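Local structure of ESSB (Geobacillus thermodenitrificans, 2YNQ) at residues S15-L18 with F19-K23; N68-L71 with K72-E75; I43-E46 with L47-Y51; S56-E59 with E60-Q63. The protein is an integral membrane component of the type VII secretion system, represented here by its extracellular domain, and binds copies of itself. All coordinates share one frame; numbering follows the deposited sequence.

Contact 1: S15-L18 with F19-K23; sequences STEL and FLQNK. With NA (sodium ion), chain G.
Leu18 and Lys23 meet where helix 7-19 ends in a Schellman motif: Asn22 has positive phi, and the chain turns back before helix 24-31. The tight part is the grip on Leu18 O. Lys23 N donates to it at 2.9 Å, and Gln21 N at 3.1 Å from the opposite face of the carbonyl plane. Outside this knot, Leu18 CD2 rests 3.7 Å from Lys23 CD, the two side chains crossing at about a right angle. Leucine suits the place because its branches also pack on Val27 and Thr30 of helix 24-31, while lysine lends its methylenes and sends NZ on toward Asp132 of the second subunit, a long, weak pair.

The other side faces solvent more, with Glu17 exposed. Its loose contact is Thr16 CG2 to Leu20 CD1 at 3.9 Å, the side chains lying side by side. Gln21 runs alongside Glu17, and its NE2 donates to Glu17 O (2.9 Å, 168°) from above the carbonyl plane. The Gln21 chain reaches back over the last turn because CG stands beside its own backbone N (chi1 -89°). An alanine here would remove the amide, and Glu17 O would probably lose this donor and the water on OE1 its acceptor. That water belongs to a sodium ion that Gln136 of the second subunit also binds, and Gln21 O coordinates the ion at 2.5 Å.

Contact 2: N68-L71 with K72-E75; sequences NITL and KTDE
Thr70 and Thr73 face each other across a tight bend, and hydrogen bonds from backbone N-H groups to threonine hydroxyls carry much of the contact. Thr70 N donates to Thr73 OG1 at 2.7 Å with an angle of 154°. In the other direction along the chain, Thr70 OG1 accepts from Lys72 N at 2.9 Å. Its first torsion explains this reach: OG1 lies between the backbone N and the carbonyl carbon (chi1 75°), which turns it over the start of the bend. Threonine suits both places, since a short beta-hydroxyl can meet a nearby amide without a long chain having to fold back.

The purely backbone bond runs from Thr73 N to Thr70 O at 3.1 Å, closing a type I beta turn from Thr70 to Thr73. The donor sits above the carbonyl plane. This turn leads from the extended residues after helix 59-64 into helix 75-85, where Asp74 takes the N-cap position and its OD1 accepts from Gln76 N.

Van der Waals contacts fill in round the turn. The two threonine side chains cross at about a right angle, and Thr73 CB comes within 3.3 Å of Thr70 O. Lys72 CB lies 3.5 Å from Thr70 OG1, while the extended remainder of the lysine leads away from the turn, fitting for a charged residue at the surface. The apolar packing comes from Ile69 and Leu71, which offer branched hydrocarbon to Tyr45 of helix 41-53; Ile69 also touches Trp81 of helix 75-85.

Contact 3: I43-E46 with L47-Y51; sequences IQYE and LASSY
Tyr45 O and Glu46 O are each gripped twice, by the N-H and the hydroxyl of the serine four residues on. Ser49 OG donates to Tyr45 O at 2.7 Å, and Ser49 N joins it at 2.9 Å from the opposite face of the carbonyl plane. Ser50 repeats the pattern on Glu46 O, its OG reaching 2.7 Å and its N 2.9 Å. Each hydroxyl is placed by a first torsion near -60° (Ser49 chi1 -56°, Ser50 chi1 -64°), which sets OG beside the backbone N and aims it back down the helix. Serine thus suits these buried positions: it is small, and the preceding turn satisfies its polar atom.

The other i to i+4 bonds, including Leu47 N to Ile43 O and Ala48 N to Gln44 O, are those of a regular alpha helix, the middle of helix 41-53. Glu46 sends its carboxylate away from its own helix to Ser15 OG and Thr16 OG1 of helix 7-19, which account for both oxygens.

Ser49 OG stands over one face of the Tyr45 ring, 3.4 Å above its plane and displaced toward the rim, with CE1 the nearest ring atom. Ala48, whose methyl adds little bulk, lies against Met78 and Ile82 of helix 75-85. Leu47 also reaches Ile82, whereas Ser49 and Ser50 meet Phe19 of helix 7-19.

Contact 4: S56-E59 with E60-Q63; sequences SLTE and EQRQ. With NA (sodium ion), chain O; GOL (glycerol), chain P.
Thr58 and Gln61 exchange hydrogen bonds, each side chain serving the other's backbone. Gln61 N donates to Thr58 OG1 at 3.1 Å, nearly straight at 172°. In return Thr58 N donates to Gln61 OE1 at 2.9 Å, in the carbonyl plane and on a lone pair. The Thr58 chi1 of 62° turns OG1 in over the first helical turn, where it also donates to Glu60 OE1, on the anti side of the carboxylate. Further along the turn, Arg62 N bonds to Thr58 O, and Arg62 NH2 makes a weak bond to Leu57 O.

The reciprocal pair is a capping box, with Thr58 as N-cap of helix 59-64. Threonine's short beta-hydroxyl suits an N-cap, and glutamine's amide is long enough to return to Thr58 N. A valine in place of Thr58 would lack the hydroxyl, so Gln61 N would probably lose its cap and Glu60 OE1 its donor. A glycerol, probably from the crystallisation liquor, accepts from Glu59 N through O3 (3.0 Å) and donates through O2 to Glu60 OE2.

Among the charges, Glu59 OE1 and Arg62 NE form only a long salt bridge of 4.0 Å, the oxygen well out of the guanidinium plane. Glu59 has a stronger partner in Arg145 of the second subunit.

Hydrocarbon contact is modest: Leu57 CD2 lies 3.7 Å from Gln61 CB, and Leu57 CB lies over one face of the Arg62 guanidinium.

Arg62 O binds a sodium ion at 2.2 Å, with Val65 O, Asn67 OD1 and three waters completing its shell.

Contact 3 is the buried one, in the middle of helix 41-53. Contacts 1 and 2 lie at the surface and both touch it, but by different means: contact 1 reaches contact 3 through polar bonds as well as packing, contact 2 mostly by packing, with Glu75 to Gln44 as its polar link. Contact 4, partly buried, touches none of the others. Chemistry follows place: contact 1 ends a helix, contact 4 begins one, contact 2 is a turn leading into one, and contact 3 runs within one. Contacts 1 and 4 each include a backbone carbonyl bound to sodium and each meet the second subunit.

Contact 1: S15-L18 with F19-K23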
loop_
_atom_site.group_PDB
_atom_site.type_symbol
_atom_site.label_atom_id
_atom_site.label_comp_id
_atom_site.label_asym_id
_atom_site.label_seq_id
_atom_site.Cartn_x
_atom_site.Cartn_y
_atom_site.Cartn_z
ATOM N N SER D 15 -5.232 -21.024 12.665
ATOM C CA SER D 15 -4.461 -19.839 12.296
ATOM C C SER D 15 -3.029 -19.911 12.816
ATOM O O SER D 15 -2.117 -19.360 12.191
ATOM C CB SER D 15 -5.145 -18.536 12.739
ATOM O OG SER D 15 -5.092 -18.364 14.132
ATOM N N THR D 16 -2.845 -20.584 13.954
ATOM C CA THR D 16 -1.538 -20.773 14.514
ATOM C C THR D 16 -0.745 -21.662 13.566
ATOM O O THR D 16 0.394 -21.337 13.218
ATOM C CB THR D 16 -1.624 -21.387 15.908
ATOM O OG1 THR D 16 -2.190 -20.421 16.794
ATOM C CG2 THR D 16 -0.244 -21.786 16.429
ATOM N N GLU D 17 -1.354 -22.756 13.114
ATOM C CA GLU D 17 -0.685 -23.649 12.188
ATOM C C GLU D 17 -0.256 -22.939 10.892
ATOM O O GLU D 17 0.797 -23.235 10.326
ATOM C CB GLU D 17 -1.566 -24.873 11.897
ATOM C CG GLU D 17 -1.036 -25.783 10.797
ATOM C CD GLU D 17 -1.782 -27.117 10.689
ATOM O OE1 GLU D 17 -2.626 -27.436 11.564
ATOM O OE2 GLU D 17 -1.507 -27.858 9.728
ATOM N N LEU D 18 -1.087 -22.023 10.411
ATOM C CA LEU D 18 -0.796 -21.322 9.156
ATOM C C LEU D 18 0.232 -20.226 9.393
ATOM O O LEU D 18 1.163 -20.069 8.602
ATOM C CB LEU D 18 -2.068 -20.760 8.528
ATOM C CG LEU D 18 -3.101 -21.812 8.111
ATOM C CD1 LEU D 18 -4.448 -21.123 8.065
ATOM C CD2 LEU D 18 -2.772 -22.486 6.765
ATOM N N PHE D 19 0.102 -19.529 10.515
ATOM C CA PHE D 19 1.035 -18.464 10.843
ATOM C C PHE D 19 2.462 -18.937 11.026
ATOM O O PHE D 19 3.410 -18.308 10.520
ATOM C CB PHE D 19 0.599 -17.702 12.082
ATOM C CG PHE D 19 1.486 -16.547 12.393
ATOM C CD1 PHE D 19 1.407 -15.370 11.626
ATOM C CD2 PHE D 19 2.418 -16.633 13.432
ATOM C CE1 PHE D 19 2.239 -14.307 11.889
ATOM C CE2 PHE D 19 3.268 -15.568 13.701
ATOM C CZ PHE D 19 3.176 -14.394 12.933
ATOM N N LEU D 20 2.621 -20.048 11.747
ATOM C CA LEU D 20 3.937 -20.634 11.996
ATOM C C LEU D 20 4.651 -21.038 10.704
ATOM O O LEU D 20 5.855 -21.288 10.719
ATOM C CB LEU D 20 3.810 -21.821 12.945
ATOM C CG LEU D 20 3.528 -21.402 14.381
ATOM C CD1 LEU D 20 3.426 -22.608 15.276
ATOM C CD2 LEU D 20 4.622 -20.477 14.859
ATOM N N GLN D 21 3.881 -21.068 9.607
ATOM C CA GLN D 21 4.332 -21.363 8.250
ATOM C C GLN D 21 4.366 -20.136 7.350
ATOM O O GLN D 21 4.563 -20.280 6.129
ATOM C CB GLN D 21 3.308 -22.266 7.576
ATOM C CG GLN D 21 3.509 -23.688 7.769
ATOM C CD GLN D 21 2.391 -24.481 7.145
ATOM O OE1 GLN D 21 2.525 -24.968 6.017
ATOM N NE2 GLN D 21 1.279 -24.626 7.870
ATOM N N ASN D 22 4.074 -18.961 7.920
ATOM C CA ASN D 22 4.043 -17.691 7.171
ATOM C C ASN D 22 2.923 -17.623 6.142
ATOM O O ASN D 22 3.043 -16.954 5.129
ATOM C CB ASN D 22 5.371 -17.458 6.463
ATOM C CG ASN D 22 6.560 -17.737 7.346
ATOM O OD1 ASN D 22 6.692 -17.150 8.426
ATOM N ND2 ASN D 22 7.461 -18.621 6.882
ATOM N N LYS D 23 1.833 -18.323 6.389
ATOM C CA LYS D 23 0.722 -18.306 5.441
ATOM C C LYS D 23 -0.239 -17.186 5.800
ATOM O O LYS D 23 -1.373 -17.421 6.225
ATOM C CB LYS D 23 0.022 -19.667 5.398
ATOM C CG LYS D 23 0.826 -20.689 4.614
ATOM C CD LYS D 23 0.129 -22.015 4.515
ATOM C CE LYS D 23 0.970 -22.984 3.712
ATOM N NZ LYS D 23 0.166 -24.190 3.413
HETATM NA NA NA G . 5.533 -21.248 3.990
HETATM O O HOH W 1 4.656 -23.526 4.382
HETATM O O HOH W 2 7.345 -22.297 5.683
HETATM O O HOH W 3 6.462 -22.421 2.095
#

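Contact 2: N68-L71 with K72-E75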
loop_
_atom_site.group_PDB
_atom_site.type_symbol
_atom_site.label_atom_id
_atom_site.label_comp_id
_atom_site.label_asym_id
_atom_site.label_seq_id
_atom_site.Cartn_x
_atom_site.Cartn_y
_atom_site.Cartn_z
ATOM N N ASN D 68 5.967 -2.163 13.155
ATOM C CA ASN D 68 6.585 -3.300 13.794
ATOM C C ASN D 68 5.640 -3.930 14.816
ATOM O O ASN D 68 5.047 -3.217 15.635
ATOM C CB ASN D 68 7.921 -2.924 14.439
ATOM C CG ASN D 68 8.662 -4.154 14.978
ATOM O OD1 ASN D 68 8.732 -5.205 14.305
ATOM N ND2 ASN D 68 9.203 -4.039 16.206
ATOM N N ILE D 69 5.495 -5.257 14.759
ATOM C CA ILE D 69 4.600 -5.996 15.666
ATOM C C ILE D 69 5.353 -7.131 16.363
ATOM O O ILE D 69 5.955 -7.978 15.706
ATOM C CB ILE D 69 3.377 -6.602 14.918
ATOM C CG1 ILE D 69 2.668 -5.555 14.041
ATOM C CG2 ILE D 69 2.423 -7.280 15.904
ATOM C CD1 ILE D 69 1.484 -4.884 14.681
ATOM N N THR D 70 5.325 -7.136 17.693
ATOM C CA THR D 70 6.004 -8.161 18.487
ATOM C C THR D 70 5.097 -8.592 19.620
ATOM O O THR D 70 4.031 -7.994 19.832
ATOM C CB THR D 70 7.303 -7.631 19.122
ATOM O OG1 THR D 70 6.968 -6.791 20.232
ATOM C CG2 THR D 70 8.144 -6.853 18.125
ATOM N N LEU D 71 5.517 -9.612 20.371
ATOM C CA LEU D 71 4.731 -10.029 21.530
ATOM C C LEU D 71 4.954 -9.127 22.736
ATOM O O LEU D 71 4.514 -9.438 23.840
ATOM C CB LEU D 71 4.915 -11.515 21.856
ATOM C CG LEU D 71 4.099 -12.364 20.874
ATOM C CD1 LEU D 71 4.659 -13.759 20.748
ATOM C CD2 LEU D 71 2.606 -12.392 21.215
ATOM N N LYS D 72 5.615 -7.995 22.504
ATOM C CA LYS D 72 5.643 -6.899 23.466
ATOM C C LYS D 72 4.790 -5.684 23.043
ATOM O O LYS D 72 4.514 -4.798 23.859
ATOM C CB LYS D 72 7.087 -6.487 23.737
ATOM C CG LYS D 72 7.819 -7.479 24.629
ATOM C CD LYS D 72 9.328 -7.293 24.553
ATOM C CE LYS D 72 10.069 -8.558 25.027
ATOM N NZ LYS D 72 11.466 -8.600 24.490
ATOM N N THR D 73 4.363 -5.659 21.780
ATOM C CA THR D 73 3.563 -4.560 21.220
ATOM C C THR D 73 2.182 -4.452 21.908
ATOM O O THR D 73 1.502 -5.458 22.163
ATOM C CB THR D 73 3.401 -4.742 19.687
ATOM O OG1 THR D 73 4.691 -4.883 19.064
ATOM C CG2 THR D 73 2.635 -3.586 19.050
ATOM N N ASP D 74 1.778 -3.227 22.217
ATOM C CA ASP D 74 0.492 -2.971 22.854
ATOM C C ASP D 74 -0.698 -3.379 21.962
ATOM O O ASP D 74 -0.679 -3.181 20.742
ATOM C CB ASP D 74 0.400 -1.488 23.214
ATOM C CG ASP D 74 -0.793 -1.172 24.074
ATOM O OD1 ASP D 74 -1.937 -1.053 23.545
ATOM O OD2 ASP D 74 -0.584 -1.059 25.304
ATOM N N GLU D 75 -1.725 -3.935 22.596
ATOM C CA GLU D 75 -2.962 -4.344 21.941
ATOM C C GLU D 75 -3.463 -3.320 20.895
ATOM O O GLU D 75 -3.889 -3.710 19.802
ATOM C CB GLU D 75 -4.053 -4.618 22.995
ATOM C CG GLU D 75 -5.358 -5.175 22.425
ATOM C CD GLU D 75 -6.484 -5.334 23.468
ATOM O OE1 GLU D 75 -6.365 -4.796 24.602
ATOM O OE2 GLU D 75 -7.506 -5.986 23.137
#

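Contact 3: I43-E46 with L47-Y51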
loop_
_atom_site.group_PDB
_atom_site.type_symbol
_atom_site.label_atom_id
_atom_site.label_comp_id
_atom_site.label_asym_id
_atom_site.label_seq_id
_atom_site.Cartn_x
_atom_site.Cartn_y
_atom_site.Cartn_z
ATOM N N ILE D 43 -3.210 -14.409 19.377
ATOM C CA ILE D 43 -3.964 -14.505 18.128
ATOM C C ILE D 43 -4.067 -13.109 17.480
ATOM O O ILE D 43 -3.872 -12.959 16.273
ATOM C CB ILE D 43 -5.361 -15.169 18.332
ATOM C CG1 ILE D 43 -5.243 -16.563 18.998
ATOM C CG2 ILE D 43 -6.158 -15.195 17.038
ATOM C CD1 ILE D 43 -4.378 -17.608 18.272
ATOM N N GLN D 44 -4.333 -12.084 18.289
ATOM C CA GLN D 44 -4.197 -10.721 17.806
ATOM C C GLN D 44 -2.830 -10.507 17.129
ATOM O O GLN D 44 -2.752 -9.859 16.082
ATOM C CB GLN D 44 -4.398 -9.716 18.946
ATOM C CG GLN D 44 -5.821 -9.651 19.496
ATOM C CD GLN D 44 -5.895 -8.780 20.734
ATOM O OE1 GLN D 44 -4.916 -8.660 21.473
ATOM N NE2 GLN D 44 -7.056 -8.174 20.974
ATOM N N TYR D 45 -1.773 -11.069 17.727
ATOM C CA TYR D 45 -0.410 -10.966 17.205
ATOM C C TYR D 45 -0.292 -11.594 15.831
ATOM O O TYR D 45 0.287 -10.995 14.915
ATOM C CB TYR D 45 0.595 -11.639 18.157
ATOM C CG TYR D 45 1.980 -11.804 17.566
ATOM C CD1 TYR D 45 2.793 -10.697 17.347
ATOM C CD2 TYR D 45 2.473 -13.068 17.207
ATOM C CE1 TYR D 45 4.065 -10.840 16.783
ATOM C CE2 TYR D 45 3.745 -13.227 16.644
ATOM C CZ TYR D 45 4.545 -12.107 16.434
ATOM O OH TYR D 45 5.819 -12.214 15.876
ATOM N N GLU D 46 -0.833 -12.808 15.697
ATOM C CA GLU D 46 -0.807 -13.544 14.442
ATOM C C GLU D 46 -1.521 -12.771 13.338
ATOM O O GLU D 46 -0.981 -12.630 12.228
ATOM C CB GLU D 46 -1.436 -14.944 14.589
ATOM C CG GLU D 46 -0.637 -15.923 15.463
ATOM C CD GLU D 46 -1.375 -17.263 15.725
ATOM O OE1 GLU D 46 -2.388 -17.578 15.057
ATOM O OE2 GLU D 46 -0.937 -18.023 16.615
ATOM N N LEU D 47 -2.730 -12.293 13.637
ATOM C CA LEU D 47 -3.562 -11.589 12.660
ATOM C C LEU D 47 -2.926 -10.257 12.253
ATOM O O LEU D 47 -2.753 -9.965 11.070
ATOM C CB LEU D 47 -4.968 -11.361 13.223
ATOM C CG LEU D 47 -6.036 -10.873 12.234
ATOM C CD1 LEU D 47 -6.047 -11.724 10.936
ATOM C CD2 LEU D 47 -7.440 -10.831 12.884
ATOM N N ALA D 48 -2.514 -9.491 13.256
ATOM C CA ALA D 48 -1.953 -8.185 13.032
ATOM C C ALA D 48 -0.664 -8.321 12.262
ATOM O O ALA D 48 -0.428 -7.554 11.323
ATOM C CB ALA D 48 -1.750 -7.446 14.342
ATOM N N SER D 49 0.150 -9.315 12.607
ATOM C CA SER D 49 1.390 -9.514 11.853
ATOM C C SER D 49 1.024 -9.839 10.447
ATOM O O SER D 49 1.632 -9.316 9.520
ATOM C CB SER D 49 2.297 -10.624 12.408
ATOM O OG SER D 49 2.615 -10.379 13.759
ATOM N N SER D 50 0.004 -10.671 10.280
ATOM C CA SER D 50 -0.350 -11.115 8.943
ATOM C C SER D 50 -0.827 -9.930 8.104
ATOM O O SER D 50 -0.423 -9.803 6.946
ATOM C CB SER D 50 -1.378 -12.234 8.974
ATOM O OG SER D 50 -0.832 -13.383 9.598
ATOM N N TYR D 51 -1.643 -9.047 8.684
ATOM C CA TYR D 51 -2.063 -7.864 7.945
ATOM C C TYR D 51 -0.897 -6.950 7.653
ATOM O O TYR D 51 -0.719 -6.498 6.511
ATOM C CB TYR D 51 -3.164 -7.098 8.676
ATOM C CG TYR D 51 -4.539 -7.691 8.511
ATOM C CD1 TYR D 51 -5.142 -7.784 7.252
ATOM C CD2 TYR D 51 -5.238 -8.156 9.612
ATOM C CE1 TYR D 51 -6.438 -8.314 7.103
ATOM C CE2 TYR D 51 -6.514 -8.686 9.487
ATOM C CZ TYR D 51 -7.110 -8.765 8.236
ATOM O OH TYR D 51 -8.374 -9.297 8.152
#

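Contact 4: S56-E59 with E60-Q63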
loop_
_atom_site.group_PDB
_atom_site.type_symbol
_atom_site.label_atom_id
_atom_site.label_comp_id
_atom_site.label_asym_id
_atom_site.label_seq_id
_atom_site.Cartn_x
_atom_site.Cartn_y
_atom_site.Cartn_z
ATOM N N SER D 56 0.347 -3.108 1.466
ATOM C CA SER D 56 1.112 -2.487 0.365
ATOM C C SER D 56 1.690 -1.157 0.761
ATOM O O SER D 56 1.106 -0.140 0.470
ATOM C CB SER D 56 0.208 -2.215 -0.825
ATOM O OG SER D 56 -0.314 -3.425 -1.313
ATOM N N LEU D 57 2.833 -1.172 1.418
ATOM C CA LEU D 57 3.538 0.036 1.792
ATOM C C LEU D 57 4.746 0.186 0.895
ATOM O O LEU D 57 5.450 -0.785 0.635
ATOM C CB LEU D 57 4.002 -0.051 3.251
ATOM C CG LEU D 57 2.953 -0.178 4.350
ATOM C CD1 LEU D 57 3.563 -0.777 5.585
ATOM C CD2 LEU D 57 2.364 1.170 4.685
ATOM N N THR D 58 4.998 1.400 0.419
ATOM C CA THR D 58 6.282 1.688 -0.228
ATOM C C THR D 58 7.322 1.727 0.882
ATOM O O THR D 58 6.983 1.826 2.077
ATOM C CB THR D 58 6.300 3.062 -0.899
ATOM O OG1 THR D 58 6.111 4.059 0.109
ATOM C CG2 THR D 58 5.207 3.179 -1.960
ATOM N N GLU D 59 8.582 1.671 0.483
ATOM C CA GLU D 59 9.692 1.803 1.397
ATOM C C GLU D 59 9.584 3.084 2.254
ATOM O O GLU D 59 9.846 3.050 3.462
ATOM C CB GLU D 59 10.996 1.794 0.589
ATOM C CG GLU D 59 12.180 1.213 1.316
ATOM C CD GLU D 59 11.844 -0.087 2.016
ATOM O OE1 GLU D 59 11.499 -1.089 1.328
ATOM O OE2 GLU D 59 11.919 -0.092 3.266
ATOM N N GLU D 60 9.188 4.198 1.633
ATOM C CA GLU D 60 8.998 5.455 2.353
ATOM C C GLU D 60 7.913 5.340 3.435
ATOM O O GLU D 60 8.141 5.743 4.585
ATOM C CB GLU D 60 8.647 6.610 1.401
ATOM C CG GLU D 60 9.711 6.944 0.363
ATOM C CD GLU D 60 9.708 6.008 -0.853
ATOM O OE1 GLU D 60 8.670 5.372 -1.174
ATOM O OE2 GLU D 60 10.772 5.928 -1.497
ATOM N N GLN D 61 6.750 4.795 3.059
ATOM C CA GLN D 61 5.646 4.594 3.999
ATOM C C GLN D 61 6.131 3.750 5.166
ATOM O O GLN D 61 5.933 4.100 6.333
ATOM C CB GLN D 61 4.444 3.925 3.315
ATOM C CG GLN D 61 3.663 4.850 2.399
ATOM C CD GLN D 61 2.539 4.169 1.628
ATOM O OE1 GLN D 61 2.745 3.219 0.866
ATOM N NE2 GLN D 61 1.339 4.682 1.804
ATOM N N ARG D 62 6.787 2.653 4.817
ATOM C CA ARG D 62 7.373 1.721 5.753
ATOM C C ARG D 62 8.276 2.383 6.780
ATOM O O ARG D 62 8.179 2.090 7.964
ATOM C CB ARG D 62 8.193 0.727 4.959
ATOM C CG ARG D 62 8.316 -0.625 5.554
ATOM C CD ARG D 62 9.097 -1.470 4.558
ATOM N NE ARG D 62 8.237 -1.890 3.450
ATOM C CZ ARG D 62 7.516 -3.003 3.470
ATOM N NH1 ARG D 62 7.564 -3.798 4.524
ATOM N NH2 ARG D 62 6.756 -3.320 2.438
ATOM N N GLN D 63 9.156 3.265 6.326
ATOM C CA GLN D 63 10.033 4.026 7.215
ATOM C C GLN D 63 9.236 4.950 8.126
ATOM O O GLN D 63 9.642 5.242 9.244
ATOM C CB GLN D 63 11.015 4.880 6.398
ATOM C CG GLN D 63 12.222 4.122 5.843
ATOM C CD GLN D 63 13.008 4.894 4.749
ATOM O OE1 GLN D 63 13.794 4.293 4.011
ATOM N NE2 GLN D 63 12.799 6.216 4.653
HETATM NA NA NA O . 8.316 1.517 10.132
HETATM C C1 GOL P . 10.032 3.391 -4.811
HETATM O O1 GOL P . 10.546 4.699 -4.659
HETATM C C2 GOL P . 9.369 2.931 -3.516
HETATM O O2 GOL P . 10.304 3.048 -2.469
HETATM C C3 GOL P . 8.901 1.479 -3.670
HETATM O O3 GOL P . 8.673 0.842 -2.425
HETATM O O HOH W 4 9.149 3.071 11.872
HETATM O O HOH W 5 8.206 0.643 12.956
HETATM O O HOH W 6 10.453 0.278 10.165
#